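Local coordinates for protein (CD58) (Homo sapiens, PDB 1CCZ) that binds the T-cell adhesion receptor CD2 and so, as lymphocyte function-associated antigen 3, mediates adhesion between cells, at residues F46-F49 with K50-Y54; S69-E72 with D73-M77; Y102-C105 with S106-T109; K123-G127 with K128-R132; A154-R157 with V158-E161. One frame throughout, in Å; residues are numbered along the deposited sequence. Where two conformers were deposited one is given.

Contact 1 (F46-F49 with K50-Y54)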
# COMPACT_ATOMS: atom_id res chain seq x y z
N PHE A 46 -10.08 -5.40 21.03
CA PHE A 46 -10.99 -6.50 20.78
C PHE A 46 -10.60 -7.36 19.61
O PHE A 46 -9.85 -6.94 18.73
CB PHE A 46 -12.40 -5.96 20.54
CG PHE A 46 -12.87 -5.00 21.58
CD1 PHE A 46 -12.54 -3.65 21.49
CD2 PHE A 46 -13.62 -5.43 22.66
CE1 PHE A 46 -12.95 -2.75 22.47
CE2 PHE A 46 -14.04 -4.54 23.65
CZ PHE A 46 -13.70 -3.20 23.55
N SER A 47 -11.15 -8.56 19.61
CA SER A 47 -10.93 -9.54 18.55
C SER A 47 -9.49 -9.67 18.12
O SER A 47 -8.59 -9.81 18.95
CB SER A 47 -11.80 -9.18 17.35
OG SER A 47 -13.06 -8.71 17.80
N SER A 48 -9.26 -9.64 16.80
CA SER A 48 -7.93 -9.78 16.24
C SER A 48 -6.96 -8.68 16.62
O SER A 48 -5.76 -8.79 16.38
CB SER A 48 -8.00 -9.85 14.71
OG SER A 48 -8.84 -8.84 14.20
N PHE A 49 -7.46 -7.60 17.22
CA PHE A 49 -6.56 -6.52 17.57
C PHE A 49 -5.93 -6.59 18.94
O PHE A 49 -5.03 -5.80 19.25
CB PHE A 49 -7.28 -5.19 17.34
CG PHE A 49 -7.66 -4.98 15.91
CD1 PHE A 49 -6.75 -4.42 15.02
CD2 PHE A 49 -8.91 -5.39 15.44
CE1 PHE A 49 -7.09 -4.29 13.66
CE2 PHE A 49 -9.25 -5.27 14.10
CZ PHE A 49 -8.33 -4.71 13.20
N LYS A 50 -6.36 -7.54 19.77
CA LYS A 50 -5.77 -7.68 21.10
C LYS A 50 -4.30 -7.97 20.92
O LYS A 50 -3.94 -8.80 20.09
CB LYS A 50 -6.40 -8.83 21.86
CG LYS A 50 -7.59 -8.44 22.69
CD LYS A 50 -8.81 -9.25 22.29
CE LYS A 50 -9.18 -10.24 23.36
NZ LYS A 50 -9.64 -9.51 24.56
N ASN A 51 -3.46 -7.28 21.66
CA ASN A 51 -2.03 -7.51 21.58
C ASN A 51 -1.34 -6.95 20.35
O ASN A 51 -0.14 -7.16 20.18
CB ASN A 51 -1.73 -9.02 21.70
CG ASN A 51 -2.20 -9.61 23.03
OD1 ASN A 51 -1.84 -9.10 24.10
ND2 ASN A 51 -3.00 -10.67 22.97
N ARG A 52 -2.06 -6.26 19.47
CA ARG A 52 -1.39 -5.68 18.32
C ARG A 52 -1.82 -4.29 17.90
O ARG A 52 -1.74 -3.95 16.73
CB ARG A 52 -1.44 -6.62 17.11
CG ARG A 52 -2.80 -7.00 16.66
CD ARG A 52 -2.72 -7.50 15.25
NE ARG A 52 -4.05 -7.72 14.70
CZ ARG A 52 -4.43 -7.29 13.50
NH1 ARG A 52 -3.57 -6.64 12.74
NH2 ARG A 52 -5.65 -7.54 13.06
N VAL A 53 -2.29 -3.50 18.87
CA VAL A 53 -2.66 -2.11 18.61
C VAL A 53 -2.14 -1.25 19.76
O VAL A 53 -1.93 -1.73 20.87
CB VAL A 53 -4.22 -1.89 18.50
CG1 VAL A 53 -4.80 -2.72 17.37
CG2 VAL A 53 -4.89 -2.24 19.80
N TYR A 54 -1.88 0.02 19.49
CA TYR A 54 -1.47 0.93 20.53
C TYR A 54 -2.34 2.18 20.36
O TYR A 54 -2.48 2.72 19.27
CB TYR A 54 -0.01 1.32 20.43
CG TYR A 54 0.26 2.57 21.24
CD1 TYR A 54 0.15 2.55 22.64
CD2 TYR A 54 0.61 3.78 20.62
CE1 TYR A 54 0.37 3.70 23.39
CE2 TYR A 54 0.82 4.93 21.36
CZ TYR A 54 0.70 4.88 22.75
OH TYR A 54 0.91 6.01 23.49

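Contact 2 (S69-E72 with D73-M77)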
# COMPACT_ATOMS: atom_id res chain seq x y z
N SER A 69 -4.28 -8.84 5.45
CA SER A 69 -5.26 -8.40 4.46
C SER A 69 -6.63 -8.13 5.03
O SER A 69 -7.32 -7.21 4.58
CB SER A 69 -5.39 -9.45 3.35
OG SER A 69 -4.59 -10.57 3.66
N SER A 70 -7.05 -8.94 6.00
CA SER A 70 -8.36 -8.77 6.61
C SER A 70 -8.47 -7.38 7.25
O SER A 70 -9.57 -6.86 7.45
CB SER A 70 -8.60 -9.86 7.65
OG SER A 70 -7.39 -10.24 8.28
N ASP A 71 -7.31 -6.78 7.55
CA ASP A 71 -7.27 -5.45 8.15
C ASP A 71 -7.66 -4.34 7.20
O ASP A 71 -7.88 -3.20 7.63
CB ASP A 71 -5.88 -5.15 8.67
CG ASP A 71 -5.55 -5.95 9.88
OD1 ASP A 71 -6.49 -6.44 10.54
OD2 ASP A 71 -4.35 -6.09 10.18
N GLU A 72 -7.73 -4.65 5.91
CA GLU A 72 -8.12 -3.64 4.93
C GLU A 72 -9.58 -3.31 5.17
O GLU A 72 -10.45 -4.19 5.08
CB GLU A 72 -7.96 -4.17 3.52
CG GLU A 72 -8.45 -3.20 2.48
CD GLU A 72 -7.83 -3.44 1.13
OE1 GLU A 72 -6.62 -3.76 1.08
OE2 GLU A 72 -8.55 -3.31 0.12
N ASP A 73 -9.87 -2.05 5.45
CA ASP A 73 -11.24 -1.70 5.76
C ASP A 73 -11.33 -0.23 6.11
O ASP A 73 -10.33 0.49 6.09
CB ASP A 73 -11.68 -2.51 6.98
CG ASP A 73 -13.07 -3.03 6.87
OD1 ASP A 73 -13.90 -2.37 6.20
OD2 ASP A 73 -13.34 -4.09 7.46
N GLU A 74 -12.54 0.20 6.42
CA GLU A 74 -12.74 1.56 6.86
C GLU A 74 -12.75 1.51 8.38
O GLU A 74 -13.35 0.62 8.97
CB GLU A 74 -14.06 2.10 6.37
CG GLU A 74 -14.07 3.60 6.41
CD GLU A 74 -15.40 4.16 6.81
OE1 GLU A 74 -16.34 3.37 7.05
OE2 GLU A 74 -15.50 5.40 6.88
N TYR A 75 -12.08 2.47 9.00
CA TYR A 75 -12.00 2.57 10.45
C TYR A 75 -12.51 3.95 10.82
O TYR A 75 -12.26 4.93 10.10
CB TYR A 75 -10.56 2.42 10.95
CG TYR A 75 -9.99 1.03 10.78
CD1 TYR A 75 -9.66 0.53 9.51
CD2 TYR A 75 -9.75 0.22 11.90
CE1 TYR A 75 -9.11 -0.75 9.35
CE2 TYR A 75 -9.21 -1.06 11.75
CZ TYR A 75 -8.89 -1.53 10.47
OH TYR A 75 -8.33 -2.78 10.33
N GLU A 76 -13.22 4.02 11.94
CA GLU A 76 -13.78 5.28 12.40
C GLU A 76 -13.44 5.51 13.88
O GLU A 76 -13.48 4.59 14.70
CB GLU A 76 -15.30 5.27 12.19
CG GLU A 76 -15.75 4.64 10.88
CD GLU A 76 -15.96 3.13 10.97
OE1 GLU A 76 -16.28 2.63 12.07
OE2 GLU A 76 -15.81 2.42 9.93
N MET A 77 -13.08 6.75 14.20
CA MET A 77 -12.75 7.12 15.57
C MET A 77 -13.84 8.00 16.14
O MET A 77 -14.31 8.91 15.46
CB MET A 77 -11.45 7.92 15.59
CG MET A 77 -10.90 8.17 16.98
SD MET A 77 -10.65 9.93 17.34
CE MET A 77 -12.34 10.38 17.69

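Contact 3 (Y102-C105 with S106-T109). With NAG (2-acetamido-2-deoxy-beta-D-glucopyranose), chain D.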
# COMPACT_ATOMS: atom_id res chain seq x y z
N TYR A 102 12.07 -10.24 -20.50
CA TYR A 102 12.50 -11.22 -21.49
C TYR A 102 11.95 -10.79 -22.86
O TYR A 102 11.14 -9.87 -22.94
CB TYR A 102 12.06 -12.62 -21.09
CG TYR A 102 10.60 -12.80 -20.93
CD1 TYR A 102 9.98 -12.57 -19.69
CD2 TYR A 102 9.83 -13.28 -21.98
CE1 TYR A 102 8.61 -12.83 -19.52
CE2 TYR A 102 8.47 -13.53 -21.83
CZ TYR A 102 7.86 -13.31 -20.60
OH TYR A 102 6.52 -13.61 -20.47
N TRP A 103 12.40 -11.42 -23.93
CA TRP A 103 11.95 -11.00 -25.25
C TRP A 103 11.95 -12.10 -26.28
O TRP A 103 12.50 -13.18 -26.07
CB TRP A 103 12.85 -9.89 -25.76
CG TRP A 103 14.29 -10.31 -25.84
CD1 TRP A 103 14.89 -11.00 -26.85
CD2 TRP A 103 15.30 -10.12 -24.84
NE1 TRP A 103 16.21 -11.25 -26.55
CE2 TRP A 103 16.49 -10.72 -25.32
CE3 TRP A 103 15.32 -9.49 -23.59
CZ2 TRP A 103 17.69 -10.72 -24.58
CZ3 TRP A 103 16.51 -9.49 -22.85
CH2 TRP A 103 17.67 -10.10 -23.35
N GLU A 104 11.32 -11.79 -27.42
CA GLU A 104 11.24 -12.69 -28.57
C GLU A 104 11.82 -11.88 -29.74
O GLU A 104 11.22 -10.90 -30.17
CB GLU A 104 9.78 -13.05 -28.83
CG GLU A 104 9.58 -13.82 -30.09
CD GLU A 104 10.51 -15.01 -30.17
OE1 GLU A 104 10.47 -15.85 -29.24
OE2 GLU A 104 11.29 -15.09 -31.15
N CYS A 105 12.98 -12.27 -30.24
CA CYS A 105 13.63 -11.52 -31.31
C CYS A 105 12.85 -11.49 -32.62
O CYS A 105 12.77 -10.45 -33.27
CB CYS A 105 15.02 -12.07 -31.60
SG CYS A 105 16.26 -11.75 -30.29
N SER A 106 12.29 -12.64 -32.98
CA SER A 106 11.55 -12.79 -34.24
C SER A 106 10.46 -11.74 -34.46
O SER A 106 10.39 -11.13 -35.53
CB SER A 106 10.97 -14.20 -34.33
OG SER A 106 9.84 -14.33 -33.49
N ASN A 107 9.62 -11.49 -33.45
CA ASN A 107 8.57 -10.48 -33.57
C ASN A 107 8.90 -9.22 -32.76
O ASN A 107 8.01 -8.45 -32.41
CB ASN A 107 7.25 -11.06 -33.09
CG ASN A 107 7.37 -11.69 -31.74
OD1 ASN A 107 7.93 -11.09 -30.84
ND2 ASN A 107 6.87 -12.91 -31.59
N ALA A 108 10.18 -9.02 -32.46
CA ALA A 108 10.63 -7.85 -31.70
C ALA A 108 9.69 -7.47 -30.57
O ALA A 108 9.34 -6.30 -30.40
CB ALA A 108 10.82 -6.67 -32.63
N THR A 109 9.29 -8.46 -29.78
CA THR A 109 8.41 -8.22 -28.64
C THR A 109 9.14 -8.43 -27.33
O THR A 109 9.71 -9.49 -27.08
CB THR A 109 7.22 -9.17 -28.65
OG1 THR A 109 6.49 -9.00 -29.87
CG2 THR A 109 6.30 -8.87 -27.46
C1 NAG D . 5.63 -13.07 -30.87
C2 NAG D . 5.87 -13.72 -29.50
C3 NAG D . 4.52 -13.92 -28.81
C4 NAG D . 3.75 -12.59 -28.74
C5 NAG D . 3.69 -11.90 -30.11
C6 NAG D . 3.14 -10.50 -30.00
C7 NAG D . 6.40 -15.93 -30.47
C8 NAG D . 7.25 -17.19 -30.38
N2 NAG D . 6.61 -14.98 -29.54
O3 NAG D . 4.73 -14.42 -27.50
O4 NAG D . 2.43 -12.82 -28.27
O5 NAG D . 5.00 -11.80 -30.69
O6 NAG D . 3.41 -9.75 -31.17
O7 NAG D . 5.57 -15.82 -31.38
O HOH W 1 13.64 -15.24 -31.97

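Contact 4 (K123-G127 with K128-R132)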
# COMPACT_ATOMS: atom_id res chain seq x y z
N LYS A 123 5.80 -0.22 -15.43
CA LYS A 123 6.12 0.94 -16.25
C LYS A 123 7.37 0.62 -17.06
O LYS A 123 8.35 0.12 -16.51
CB LYS A 123 6.37 2.13 -15.34
CG LYS A 123 5.18 2.46 -14.49
CD LYS A 123 5.54 3.55 -13.53
CE LYS A 123 4.68 4.77 -13.77
NZ LYS A 123 3.58 4.91 -12.75
N LEU A 124 7.33 0.88 -18.36
CA LEU A 124 8.47 0.58 -19.22
C LEU A 124 9.16 1.83 -19.76
O LEU A 124 8.50 2.79 -20.17
CB LEU A 124 8.03 -0.30 -20.38
CG LEU A 124 9.12 -0.86 -21.29
CD1 LEU A 124 9.98 -1.86 -20.55
CD2 LEU A 124 8.46 -1.51 -22.50
N TYR A 125 10.49 1.81 -19.74
CA TYR A 125 11.32 2.91 -20.24
C TYR A 125 12.42 2.40 -21.17
O TYR A 125 12.89 1.28 -21.02
CB TYR A 125 11.98 3.65 -19.08
CG TYR A 125 11.03 4.06 -17.99
CD1 TYR A 125 10.60 3.15 -17.03
CD2 TYR A 125 10.59 5.38 -17.89
CE1 TYR A 125 9.74 3.54 -15.98
CE2 TYR A 125 9.74 5.79 -16.86
CZ TYR A 125 9.33 4.87 -15.91
OH TYR A 125 8.52 5.27 -14.88
N GLN A 126 12.79 3.21 -22.15
CA GLN A 126 13.90 2.85 -23.04
C GLN A 126 14.64 4.16 -23.13
O GLN A 126 14.11 5.15 -23.65
CB GLN A 126 13.45 2.41 -24.42
CG GLN A 126 14.65 2.24 -25.34
CD GLN A 126 14.31 1.48 -26.58
OE1 GLN A 126 13.27 1.72 -27.19
NE2 GLN A 126 15.18 0.57 -26.99
N GLY A 127 15.86 4.19 -22.60
CA GLY A 127 16.59 5.43 -22.59
C GLY A 127 15.89 6.27 -21.54
O GLY A 127 15.49 5.77 -20.48
N LYS A 128 15.70 7.55 -21.84
CA LYS A 128 15.04 8.45 -20.91
C LYS A 128 13.56 8.63 -21.29
O LYS A 128 12.92 9.64 -20.96
CB LYS A 128 15.78 9.81 -20.90
CG LYS A 128 15.43 10.77 -22.07
CD LYS A 128 16.45 11.93 -22.21
CE LYS A 128 15.91 13.26 -21.65
NZ LYS A 128 15.22 14.09 -22.69
N GLU A 129 13.00 7.64 -21.96
CA GLU A 129 11.64 7.74 -22.41
C GLU A 129 10.69 6.73 -21.78
O GLU A 129 10.97 5.55 -21.80
CB GLU A 129 11.63 7.57 -23.92
CG GLU A 129 10.30 7.73 -24.56
CD GLU A 129 10.46 8.04 -26.03
OE1 GLU A 129 11.23 8.97 -26.33
OE2 GLU A 129 9.84 7.34 -26.86
N HIS A 130 9.57 7.21 -21.25
CA HIS A 130 8.55 6.36 -20.64
C HIS A 130 7.65 5.90 -21.78
O HIS A 130 6.87 6.69 -22.31
CB HIS A 130 7.75 7.16 -19.62
CG HIS A 130 6.56 6.44 -19.08
ND1 HIS A 130 6.55 5.08 -18.85
CD2 HIS A 130 5.33 6.88 -18.72
CE1 HIS A 130 5.38 4.71 -18.38
NE2 HIS A 130 4.62 5.79 -18.28
N LEU A 131 7.75 4.62 -22.16
CA LEU A 131 6.99 4.06 -23.27
C LEU A 131 5.55 3.65 -22.97
O LEU A 131 4.67 3.85 -23.80
CB LEU A 131 7.73 2.85 -23.86
CG LEU A 131 9.17 3.08 -24.34
CD1 LEU A 131 9.81 1.75 -24.74
CD2 LEU A 131 9.17 4.01 -25.53
N ARG A 132 5.34 3.05 -21.81
CA ARG A 132 4.00 2.64 -21.41
C ARG A 132 3.88 2.18 -19.96
O ARG A 132 4.88 1.94 -19.29
CB ARG A 132 3.44 1.57 -22.37
CG ARG A 132 4.11 0.21 -22.45
CD ARG A 132 3.22 -0.71 -23.33
NE ARG A 132 1.84 -0.75 -22.79
CZ ARG A 132 1.01 -1.80 -22.77
NH1 ARG A 132 1.34 -2.99 -23.25
NH2 ARG A 132 -0.18 -1.65 -22.24

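Contact 5 (A154-R157 with V158-E161)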
# COMPACT_ATOMS: atom_id res chain seq x y z
N ALA A 154 8.20 -2.00 -11.42
CA ALA A 154 6.95 -2.51 -10.86
C ALA A 154 6.70 -1.59 -9.66
O ALA A 154 7.57 -1.41 -8.81
CB ALA A 154 7.10 -3.94 -10.40
N VAL A 155 5.52 -0.99 -9.61
CA VAL A 155 5.23 -0.09 -8.51
C VAL A 155 3.78 -0.17 -7.99
O VAL A 155 2.84 -0.48 -8.72
CB VAL A 155 5.57 1.38 -8.93
CG1 VAL A 155 4.99 1.67 -10.28
CG2 VAL A 155 5.05 2.39 -7.92
N ASN A 156 3.63 0.02 -6.69
CA ASN A 156 2.31 0.07 -6.07
C ASN A 156 2.45 1.10 -4.95
O ASN A 156 3.53 1.66 -4.74
CB ASN A 156 1.81 -1.30 -5.57
CG ASN A 156 2.60 -1.86 -4.40
OD1 ASN A 156 3.37 -1.16 -3.74
ND2 ASN A 156 2.40 -3.14 -4.12
N ARG A 157 1.35 1.36 -4.26
CA ARG A 157 1.35 2.36 -3.20
C ARG A 157 2.41 2.19 -2.13
O ARG A 157 2.82 3.17 -1.53
CB ARG A 157 -0.02 2.39 -2.53
CG ARG A 157 -1.14 2.79 -3.45
CD ARG A 157 -1.14 4.29 -3.60
NE ARG A 157 -2.36 4.76 -4.25
CZ ARG A 157 -2.80 6.01 -4.16
NH1 ARG A 157 -2.11 6.89 -3.44
NH2 ARG A 157 -3.91 6.37 -4.79
N VAL A 158 2.88 0.98 -1.89
CA VAL A 158 3.85 0.79 -0.82
C VAL A 158 5.24 0.37 -1.22
O VAL A 158 6.08 0.17 -0.34
CB VAL A 158 3.34 -0.25 0.19
CG1 VAL A 158 1.99 0.20 0.75
CG2 VAL A 158 3.19 -1.61 -0.49
N SER A 159 5.51 0.24 -2.52
CA SER A 159 6.85 -0.22 -2.92
C SER A 159 7.12 -0.07 -4.40
O SER A 159 6.24 0.27 -5.20
CB SER A 159 7.00 -1.70 -2.58
OG SER A 159 6.10 -2.47 -3.38
N GLN A 160 8.37 -0.34 -4.77
CA GLN A 160 8.76 -0.33 -6.16
C GLN A 160 10.13 -0.95 -6.36
O GLN A 160 11.02 -0.82 -5.52
CB GLN A 160 8.69 1.08 -6.73
CG GLN A 160 9.82 1.97 -6.36
CD GLN A 160 9.87 3.15 -7.30
OE1 GLN A 160 10.46 3.07 -8.38
NE2 GLN A 160 9.24 4.24 -6.91
N GLU A 161 10.27 -1.66 -7.47
CA GLU A 161 11.51 -2.33 -7.83
C GLU A 161 11.61 -2.30 -9.34
O GLU A 161 10.59 -2.34 -10.03
CB GLU A 161 11.49 -3.80 -7.42
CG GLU A 161 11.18 -4.02 -5.97
CD GLU A 161 12.36 -3.73 -5.11
OE1 GLU A 161 13.50 -3.79 -5.64
OE2 GLU A 161 12.16 -3.42 -3.91

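Contact 1 (F46-F49 with K50-Y54)
Arg52 NE donates to Ser48 O at 2.6 Å, nearly straight (169°), with the carbonyl oxygen lying in the guanidinium plane and the donor raised out of the plane of the carbonyl. Two more hydrogen bonds come from the backbone. Arg52 N reaches Phe49 O at 3.0 Å and closes a type II beta turn from Phe49 to Arg52, while in an overlapping turn Lys50 N bonds Ser47 O at 3.3 Å.

A stack with cation-pi character is the second kind of contact. The guanidinium of Arg52 lies flat over one face of the Phe49 ring, planes only 13° apart, but slid toward the rim, where NH2 stands 3.6 Å from Phe49 CE1. Arg52 CG sits between its backbone N and carbonyl carbon (chi1 58°), and from there the chain, extended from CG to NE, runs alongside the turn and brings the guanidinium over the ring.

Apolar packing completes the set: Val53 CG1 comes to the edge of the same ring, 3.5 Å from Phe49 CD1, and Ile64 and Val35 pack on Phe49. Arg52, just before strand 53-55, forms a salt bridge through NH1 with Asp71, in the loop before strand 73-78, as the arginine-aspartate pair does in immunoglobulin V-type domains.

With NE bonded in plane, a ring on one face and a carboxylate at NH1, the guanidinium is fixed in rotation, and its positive charge is probably largely balanced.

Contact 2 (S69-E72 with D73-M77)
Tyr75 OH donates a hydrogen bond to the backbone oxygen of Asp71, 2.8 Å from OH to O. The hydroxyl lies in the carbonyl plane, on a lone pair, and the oxygen in turn sits in the plane of the phenol at its edge, with Tyr75 CE1 3.2 Å from Asp71 O. Tyr75 CG stands beside its backbone N and opposite the carbonyl carbon (chi1 -69°), which swings the ring back along the chain toward the short 3-10 segment 69-71. The same hydroxyl passes 3.8 Å from Asp71 CB, and the carboxylate of Asp71 is turned steeply, at 71°, to the ring plane.

This is the tyrosine corner of immunoglobulin-like domains: a tyrosine early in strand F, here strand 73-78, reaches back to the backbone of the residue four earlier, in the loop that crosses over from strand 62-64. Asp71 itself belongs to the family pattern; its OD2 is held by Arg52 and also accepts from Thr68 N. The Tyr75 ring is positioned in turn by Phe15, whose ring meets it, and by Lys30, which packs on it.

Farther out, Glu72 and Asp73, at the entry to the strand, are held through their own side chains. Asp73 OD1 takes the N-H of Glu74 at 2.9 Å, on the anti side of the carboxylate, and its other oxygen, OD2, forms a salt bridge with Lys30. Glu72, with CG anti to its backbone N (chi1 176°) and the chain extended, delivers OE1 to Val92 N on the neighbouring strand 86-93.

Contact 3 (Y102-C105 with S106-T109)
Glu104 OE2 is gripped by both hydrogen-bond donors of Ser106, OG and N. The hydroxyl OG donates to it at 2.9 Å from above the carboxylate plane, and the backbone N of Ser106 reaches it at 3.2 Å on the anti side; the two donors come from opposite faces. A water adds a third bond to OE2 and also accepts from Ser106 N.

Glu104 CG, opposite the backbone N at chi1 173°, lies across the glycosylated amide; the bend at chi2 (51°) then turns the carboxylate to Ser106. Asn107 ND2 is bonded covalently to C1 of the N-acetylglucosamine, and Glu104 CG lies 3.2 Å from Asn107 ND2 and 3.2 Å from the sugar's N2. The carboxylate and amide planes stand steeply to each other, at 74°. On the other flank, Thr109 OG1 receives a weak bond from the sugar O6, at 3.4 Å.

Underneath, Glu104 and Thr109 form an antiparallel hydrogen-bonded pair, with Glu104 N meeting Thr109 O at 2.8 Å. Ala108 N to Cys105 O, 3.1 Å, closes the type I turn from Cys105 to Ala108. Cys105 is also linked to Cys169 by a disulfide.

Ala108 and Thr109 both face Glu104, which makes a type I turn with a G1 beta bulge, joining the first two strands of the immunoglobulin C2-set domain and carrying an N-linked glycan at an Asn-Ala-Thr sequon.

Contact 4 (K123-G127 with K128-R132)
His130 ND1 lies over one face of the Tyr125 ring, 3.8 Å above its plane and displaced toward the rim. The two rings are inclined at 35° with centroids 5.0 Å apart, an oblique pairing, and Tyr125 CE2 comes within 3.7 Å of His130 CB. Lys151 makes a cation-pi contact with the same tyrosine. Near the edge of the imidazole sits Leu124 O, which accepts from His130 ND1 at 3.3 Å, the oxygen tilted 17° from the ring plane. A chi1 of 172° puts the imidazole on the far side from its own N, turning ND1 toward Leu124, and this bond restricts rotation of the ring.

Leu124 O accepts a second hydrogen bond from Leu131 N, at 2.8 Å, and the two donors approach from opposite faces of its carbonyl plane. The neighbouring Leu124 N reaches on to Arg132 O, so Leu131 and Arg132 both face Leu124.

On the face away from Tyr125, apolar contacts take over. Leu131 CD1 rests 3.7 Å from Gln126 CB and 4.2 Å from Leu124 CD2, while Phe150 and Tyr141 pack against Leu131 from beyond the hairpin. The amide of Gln126 is held separately, its NE2 donating to the backbone oxygens of Asn145 and Ala148.

Gln126 N to Glu129 O, 3.0 Å, pairs the strands next to the turn, where Gly127 adopts a positive phi. The whole is a beta hairpin with a two-residue loop, a type II' turn from Gln126 to Glu129 and a classic beta bulge, at the edge of a sheet of the immunoglobulin C2-set domain.

Contact 5 (A154-R157 with V158-E161)
Strands 154-156 and 159-161 run almost exactly antiparallel, at 176°, in a regular hairpin paired from Ala154 N to Glu161 O (2.8 Å) up to Asn156 N and Ser159 O (3.0 Å). A type I turn from Asn156 to Ser159 joins them; this is the hairpin between the last two strands of the immunoglobulin C2-set domain, and its tip points at the N-terminal half of the molecule.

One face of the hairpin carries Val155 and Gln160, a non-hydrogen-bonded pair. Their side chains lie side by side and point the same way, with Val155 CB 3.8 Å from Gln160 CB. Val155 also packs on Lys123 of the adjoining strand.

The other face is organised by Asn156, where a chi1 of 68° holds the amide above its own backbone, over the turn. Its amide nitrogen, ND2, donates outward to the backbone oxygens of Glu94 and Thr118, which leaves OD1 directed into the turn. Next to it Val158 CG2 comes within 3.3 Å of Asn156 OD1, while the Val158 side chain also packs on Tyr6, Val8 and Leu93. Ser159 OG has a further partner in Val96 N, so the turn is tied to the chain linking the two halves.

Asn156 OD1 itself accepts from Val158 N at 2.9 Å and from Ser159 OG at 3.0 Å, the two donors approaching from opposite faces of the amide plane.

How the contacts relate
The five contacts follow one another along the chain, each local; none nests within or crosses another. Contacts 1, 3, 4 and 5 close turns, while contact 2 ties a 3-10 segment to the strand that follows it, 73-78. Contact 1 leads from strand 42-45 into strand 53-55 and touches contact 2, Phe49 CZ lying 3.5 Å from Tyr75 OH, which ties the two sheets of the N-terminal domain. Contact 3, centred about 52 Å from contact 1, joins strands 100-104 and 109-113 in the second domain. Contacts 4 and 5 close hairpins of one sheet and meet where Lys123 CD packs 3.8 Å from Val155 CG1. Contact 5 also faces the first domain, its nearest atoms about 9 Å from contact 2.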